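Local coordinates for phosphate-specific transport system accessory protein PhoU homolog (PDB 4Q25), which acts as a negative regulator of the Pho regulon and, as an accessory protein of the phosphate transport system, probably takes part in regulating phosphate uptake, at the interface of chains A and B. Sequence-based numbering; all coordinates share one arbitrary frame. Chains: chain A/B, Phosphate-specific transport system accessory protein PhoU homolog.

Contacts 1 and 2 belong to one two-fold interface of the PhoU homodimer; the centres of their C-alpha atoms lie about 42 Å apart. They have no residue or helix in common. Contact 1 joins the turns that follow helix 59-78 of chain A and helix 49-79 of chain B, with a leucine from helix 84-120; contact 2 joins helices 153-183 and 188-220. Well-separated stretches of the chain thus take part in dimerisation. Two widely separated anchor points may limit rocking of the two bundles. Equivalent stretches of the two chains meet in both patches, though the individual pairings differ.

Contact 1: the interface of chains A and B. Residues chain A 78-81, 87; chain B 77-81.
This homodimer patch is a turn-to-turn contact, in which the connections following one helix of each subunit fold over one another and close one end of the dimer. It hides about 252 Å² of surface, with A:Gln81 and B:Gln81 giving the greatest shares. B:Gln81 lies alongside A:Arg80, pointing the same way, and packs its chain against the backbone: its CB is 3.7 Å from A:Arg80 CA. The chi1 of 31° lies about halfway between eclipsed and staggered, and a modest bend at chi2 sets its carboxamide beside the A:Arg80 stem, where OE1 is 3.5 Å from A:Arg80 CG. The guanidinium and amide planes stand 90° apart, so these two flat groups do not stack. A:Gln81 takes the crowded first torsion, CG between backbone N and carbonyl carbon (chi1 83°), then runs extended toward the end of the B helix. Its NE2 comes 3.2 Å from the carbonyl O of B:Arg79, but the N-H points away and makes no hydrogen bond there. Beneath, A:Leu87 spreads its two methyls over the B helix end: CD2 is 3.9 Å from B:Ala78 CA, and CD1 is 3.9 Å from the B:Leu77 carbonyl O. The patch sits where helix 59-78 of chain A and helix 49-79 of chain B run out into their connecting turns, with A:Leu87 in the first turn of helix 84-120.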
loop_
_atom_site.group_PDB
_atom_site.type_symbol
_atom_site.label_atom_id
_atom_site.label_comp_id
_atom_site.label_asym_id
_atom_site.label_seq_id
_atom_site.Cartn_x
_atom_site.Cartn_y
_atom_site.Cartn_z
ATOM N N ALA A 78 -20.139 16.723 -8.448
ATOM C CA ALA A 78 -20.905 16.816 -9.644
ATOM C C ALA A 78 -21.787 18.003 -9.527
ATOM O O ALA A 78 -21.959 18.709 -10.483
ATOM C CB ALA A 78 -21.722 15.577 -9.854
ATOM N N ARG A 79 -22.316 18.319 -8.360
ATOM C CA ARG A 79 -23.143 19.516 -8.218
ATOM C C ARG A 79 -22.308 20.770 -8.068
ATOM O O ARG A 79 -22.173 21.317 -7.005
ATOM C CB ARG A 79 -24.037 19.430 -7.001
ATOM C CG ARG A 79 -24.674 18.085 -6.788
ATOM C CD ARG A 79 -25.328 18.083 -5.435
ATOM N NE ARG A 79 -25.531 16.739 -4.930
ATOM C CZ ARG A 79 -26.563 15.983 -5.255
ATOM N NH1 ARG A 79 -27.475 16.447 -6.088
ATOM N NH2 ARG A 79 -26.681 14.768 -4.757
ATOM N N ARG A 80 -21.745 21.196 -9.182
ATOM C CA ARG A 80 -21.451 22.581 -9.467
ATOM C C ARG A 80 -20.118 22.773 -8.783
ATOM O O ARG A 80 -19.819 22.072 -7.851
ATOM C CB ARG A 80 -22.563 23.526 -8.945
ATOM C CG ARG A 80 -23.928 23.404 -9.652
ATOM C CD ARG A 80 -25.016 24.371 -9.171
ATOM N NE ARG A 80 -26.304 24.147 -9.840
ATOM C CZ ARG A 80 -27.451 24.756 -9.545
ATOM N NH1 ARG A 80 -27.528 25.663 -8.587
ATOM N NH2 ARG A 80 -28.538 24.463 -10.234
ATOM N N GLN A 81 -19.321 23.720 -9.216
ATOM C CA GLN A 81 -17.973 23.760 -8.731
ATOM C C GLN A 81 -17.867 24.220 -7.288
ATOM O O GLN A 81 -18.488 25.174 -6.887
ATOM C CB GLN A 81 -17.085 24.567 -9.676
ATOM C CG GLN A 81 -17.099 26.055 -9.497
ATOM C CD GLN A 81 -16.736 26.781 -10.773
ATOM O OE1 GLN A 81 -17.600 27.283 -11.472
ATOM N NE2 GLN A 81 -15.452 26.843 -11.079
ATOM N N LEU A 87 -12.881 22.224 -2.176
ATOM C CA LEU A 87 -12.279 21.290 -3.046
ATOM C C LEU A 87 -11.174 20.611 -2.284
ATOM O O LEU A 87 -10.994 19.442 -2.381
ATOM C CB LEU A 87 -11.767 21.973 -4.287
ATOM C CG LEU A 87 -11.025 21.009 -5.169
ATOM C CD1 LEU A 87 -12.012 20.102 -5.861
ATOM C CD2 LEU A 87 -10.182 21.758 -6.158
ATOM N N LEU B 77 -10.224 19.129 -11.555
ATOM C CA LEU B 77 -11.277 19.155 -10.567
ATOM C C LEU B 77 -11.600 20.540 -10.043
ATOM O O LEU B 77 -12.694 20.788 -9.620
ATOM C CB LEU B 77 -10.949 18.227 -9.427
ATOM C CG LEU B 77 -10.765 16.767 -9.785
ATOM C CD1 LEU B 77 -10.498 15.988 -8.527
ATOM C CD2 LEU B 77 -11.964 16.218 -10.500
ATOM N N ALA B 78 -10.641 21.436 -10.054
ATOM C CA ALA B 78 -10.921 22.829 -9.782
ATOM C C ALA B 78 -11.827 23.433 -10.830
ATOM O O ALA B 78 -12.593 24.325 -10.537
ATOM C CB ALA B 78 -9.649 23.619 -9.660
ATOM N N ARG B 79 -11.741 22.961 -12.056
ATOM C CA ARG B 79 -12.175 23.813 -13.131
ATOM C C ARG B 79 -13.669 23.742 -13.365
ATOM O O ARG B 79 -14.374 24.699 -13.147
ATOM C CB ARG B 79 -11.442 23.452 -14.410
ATOM C CG ARG B 79 -10.318 24.401 -14.724
ATOM C CD ARG B 79 -10.636 25.707 -14.032
ATOM N NE ARG B 79 -9.461 26.454 -13.593
ATOM C CZ ARG B 79 -9.517 27.705 -13.159
ATOM N NH1 ARG B 79 -10.679 28.334 -13.104
ATOM N NH2 ARG B 79 -8.415 28.329 -12.792
ATOM N N ARG B 80 -14.179 22.597 -13.752
ATOM C CA ARG B 80 -15.428 22.624 -14.490
ATOM C C ARG B 80 -16.494 22.491 -13.464
ATOM O O ARG B 80 -16.234 22.661 -12.287
ATOM C CB ARG B 80 -15.525 21.551 -15.566
ATOM C CG ARG B 80 -14.603 21.785 -16.753
ATOM C CD ARG B 80 -15.240 21.517 -18.114
ATOM N NE ARG B 80 -15.879 20.210 -18.281
ATOM C CZ ARG B 80 -16.791 19.972 -19.211
ATOM N NH1 ARG B 80 -17.142 20.956 -19.999
ATOM N NH2 ARG B 80 -17.359 18.789 -19.348
ATOM N N GLN B 81 -17.702 22.197 -13.899
ATOM C CA GLN B 81 -18.407 21.129 -13.236
ATOM C C GLN B 81 -18.701 19.891 -14.061
ATOM O O GLN B 81 -19.560 19.827 -14.938
ATOM C CB GLN B 81 -19.659 21.660 -12.544
ATOM C CG GLN B 81 -20.313 22.847 -13.199
ATOM C CD GLN B 81 -21.795 22.714 -13.053
ATOM O OE1 GLN B 81 -22.249 21.858 -12.288
ATOM N NE2 GLN B 81 -22.566 23.529 -13.781
#

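Contact 2: the interface of chains A and B. Residues chain A 170, 174, 195-196, 199; chain B 170, 196, 199.
Every residue here has helical phi and psi, and the two copies of helix 188-220 pack across the dimer axis with A:Trp196 CA 10.3 Å from B:Trp196 CA. Helix 153-183 of chain A flanks them through A:Tyr170 and A:Leu174. The central feature is B:Arg199 laid over one face of the A:Trp196 indole. The side chains cross obliquely, yet ring and guanidinium planes are only 4° apart, so the flat groups stack in parallel. B:Arg199 has CG anti to the carbonyl carbon, and a bend at chi3 (57°) turns the guanidinium down along the indole. Its CD sits 3.6 Å from the centroid of the six-membered ring in a CH-pi contact, while NH1 reaches the five-membered ring, 3.8 Å from that centroid, as a cation-pi contact. If charged, as expected for arginine, the guanidinium lies over the pi system, which may offset the nearness of another arginine. A:Arg199 slides past it in the opposite direction with CG anti to the backbone N (chi1 173°); its CG meets B:Arg199 NH2 at 3.6 Å, and the two guanidinium planes are steeply turned. The partner indole is used differently: B:Trp196 points the rim of its six-membered ring into chain A, tip to tip with A:Tyr170, whose phenol OH is 3.3 Å from CH2. A:Leu174 and A:Ile195 border the same rim more loosely, and A:Trp196 CZ3 lies over a face of B:Trp196, toward its rim. The differing arginine rotamers make this centre locally asymmetric despite the two-fold dimer. Water 1 also holds the B:Arg199 guanidinium, accepting a hydrogen bond from NH2 at 2.8 Å and lying 2.6 Å from the A:Trp196 backbone O.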
loop_
_atom_site.group_PDB
_atom_site.type_symbol
_atom_site.label_atom_id
_atom_site.label_comp_id
_atom_site.label_asym_id
_atom_site.label_seq_id
_atom_site.Cartn_x
_atom_site.Cartn_y
_atom_site.Cartn_z
ATOM N N TYR A 170 11.099 0.421 14.304
ATOM C CA TYR A 170 10.953 -0.740 13.469
ATOM C C TYR A 170 12.334 -1.290 13.058
ATOM O O TYR A 170 12.580 -2.491 13.161
ATOM C CB TYR A 170 10.087 -0.448 12.234
ATOM C CG TYR A 170 10.176 -1.553 11.204
ATOM C CD1 TYR A 170 9.467 -2.732 11.366
ATOM C CD2 TYR A 170 11.027 -1.445 10.101
ATOM C CE1 TYR A 170 9.585 -3.775 10.460
ATOM C CE2 TYR A 170 11.144 -2.466 9.175
ATOM C CZ TYR A 170 10.418 -3.634 9.358
ATOM O OH TYR A 170 10.522 -4.661 8.457
ATOM N N LEU A 174 13.870 -4.917 13.978
ATOM C CA LEU A 174 14.317 -5.811 12.917
ATOM C C LEU A 174 15.708 -6.366 13.224
ATOM O O LEU A 174 15.951 -7.561 13.000
ATOM C CB LEU A 174 14.369 -5.083 11.566
ATOM C CG LEU A 174 14.867 -5.748 10.268
ATOM C CD1 LEU A 174 13.971 -6.929 9.869
ATOM C CD2 LEU A 174 15.027 -4.811 9.092
ATOM N N ILE A 195 7.963 -10.215 12.482
ATOM C CA ILE A 195 8.533 -9.241 11.557
ATOM C C ILE A 195 7.521 -8.748 10.519
ATOM O O ILE A 195 7.408 -7.542 10.309
ATOM C CB ILE A 195 9.781 -9.805 10.864
ATOM C CG1 ILE A 195 10.914 -9.838 11.857
ATOM C CG2 ILE A 195 10.163 -8.991 9.654
ATOM C CD1 ILE A 195 12.147 -10.490 11.323
ATOM N N TRP A 196 6.758 -9.656 9.921
ATOM C CA TRP A 196 5.718 -9.249 9.002
ATOM C C TRP A 196 4.680 -8.390 9.726
ATOM O O TRP A 196 4.196 -7.409 9.185
ATOM C CB TRP A 196 4.993 -10.415 8.358
ATOM C CG TRP A 196 5.806 -11.500 7.634
ATOM C CD1 TRP A 196 5.437 -12.820 7.478
ATOM C CD2 TRP A 196 7.065 -11.371 6.989
ATOM N NE1 TRP A 196 6.380 -13.491 6.767
ATOM C CE2 TRP A 196 7.391 -12.623 6.456
ATOM C CE3 TRP A 196 7.949 -10.311 6.803
ATOM C CZ2 TRP A 196 8.555 -12.848 5.762
ATOM C CZ3 TRP A 196 9.117 -10.531 6.116
ATOM C CH2 TRP A 196 9.414 -11.788 5.603
ATOM N N ARG A 199 6.087 -4.936 10.230
ATOM C CA ARG A 199 6.116 -4.217 8.963
ATOM C C ARG A 199 4.740 -3.647 8.620
ATOM O O ARG A 199 4.628 -2.487 8.202
ATOM C CB ARG A 199 6.650 -5.129 7.855
ATOM C CG ARG A 199 6.574 -4.557 6.449
ATOM C CD ARG A 199 7.628 -3.487 6.245
ATOM N NE ARG A 199 7.273 -2.555 5.176
ATOM C CZ ARG A 199 7.988 -1.475 4.862
ATOM N NH1 ARG A 199 9.096 -1.171 5.537
ATOM N NH2 ARG A 199 7.604 -0.699 3.872
ATOM N N TYR B 170 3.503 -17.379 -4.131
ATOM C CA TYR B 170 4.294 -16.760 -3.064
ATOM C C TYR B 170 4.252 -17.581 -1.743
ATOM O O TYR B 170 5.260 -17.866 -1.165
ATOM C CB TYR B 170 3.883 -15.286 -2.800
ATOM C CG TYR B 170 4.592 -14.741 -1.583
ATOM C CD1 TYR B 170 5.940 -14.375 -1.639
ATOM C CD2 TYR B 170 3.945 -14.678 -0.366
ATOM C CE1 TYR B 170 6.622 -13.931 -0.513
ATOM C CE2 TYR B 170 4.608 -14.233 0.777
ATOM C CZ TYR B 170 5.951 -13.866 0.696
ATOM O OH TYR B 170 6.597 -13.446 1.828
ATOM N N TRP B 196 12.500 -10.985 0.889
ATOM C CA TRP B 196 12.087 -9.572 0.879
ATOM C C TRP B 196 11.721 -9.155 -0.538
ATOM O O TRP B 196 10.700 -8.487 -0.739
ATOM C CB TRP B 196 13.155 -8.647 1.448
ATOM C CG TRP B 196 13.153 -8.543 2.909
ATOM C CD1 TRP B 196 14.064 -9.070 3.765
ATOM C CD2 TRP B 196 12.222 -7.815 3.712
ATOM N NE1 TRP B 196 13.744 -8.749 5.049
ATOM C CE2 TRP B 196 12.612 -7.981 5.051
ATOM C CE3 TRP B 196 11.075 -7.054 3.429
ATOM C CZ2 TRP B 196 11.900 -7.417 6.118
ATOM C CZ3 TRP B 196 10.342 -6.492 4.502
ATOM C CH2 TRP B 196 10.773 -6.669 5.826
ATOM N N ARG B 199 8.390 -10.597 -1.420
ATOM C CA ARG B 199 7.379 -9.732 -0.803
ATOM C C ARG B 199 7.053 -8.490 -1.653
ATOM O O ARG B 199 5.898 -8.153 -1.849
ATOM C CB ARG B 199 7.781 -9.339 0.621
ATOM C CG ARG B 199 7.477 -10.442 1.639
ATOM C CD ARG B 199 7.947 -10.111 3.070
ATOM N NE ARG B 199 7.376 -8.865 3.604
ATOM C CZ ARG B 199 6.209 -8.758 4.252
ATOM N NH1 ARG B 199 5.451 -9.823 4.457
ATOM N NH2 ARG B 199 5.791 -7.567 4.706
HETATM O O HOH W 1 3.820 -7.377 6.638
#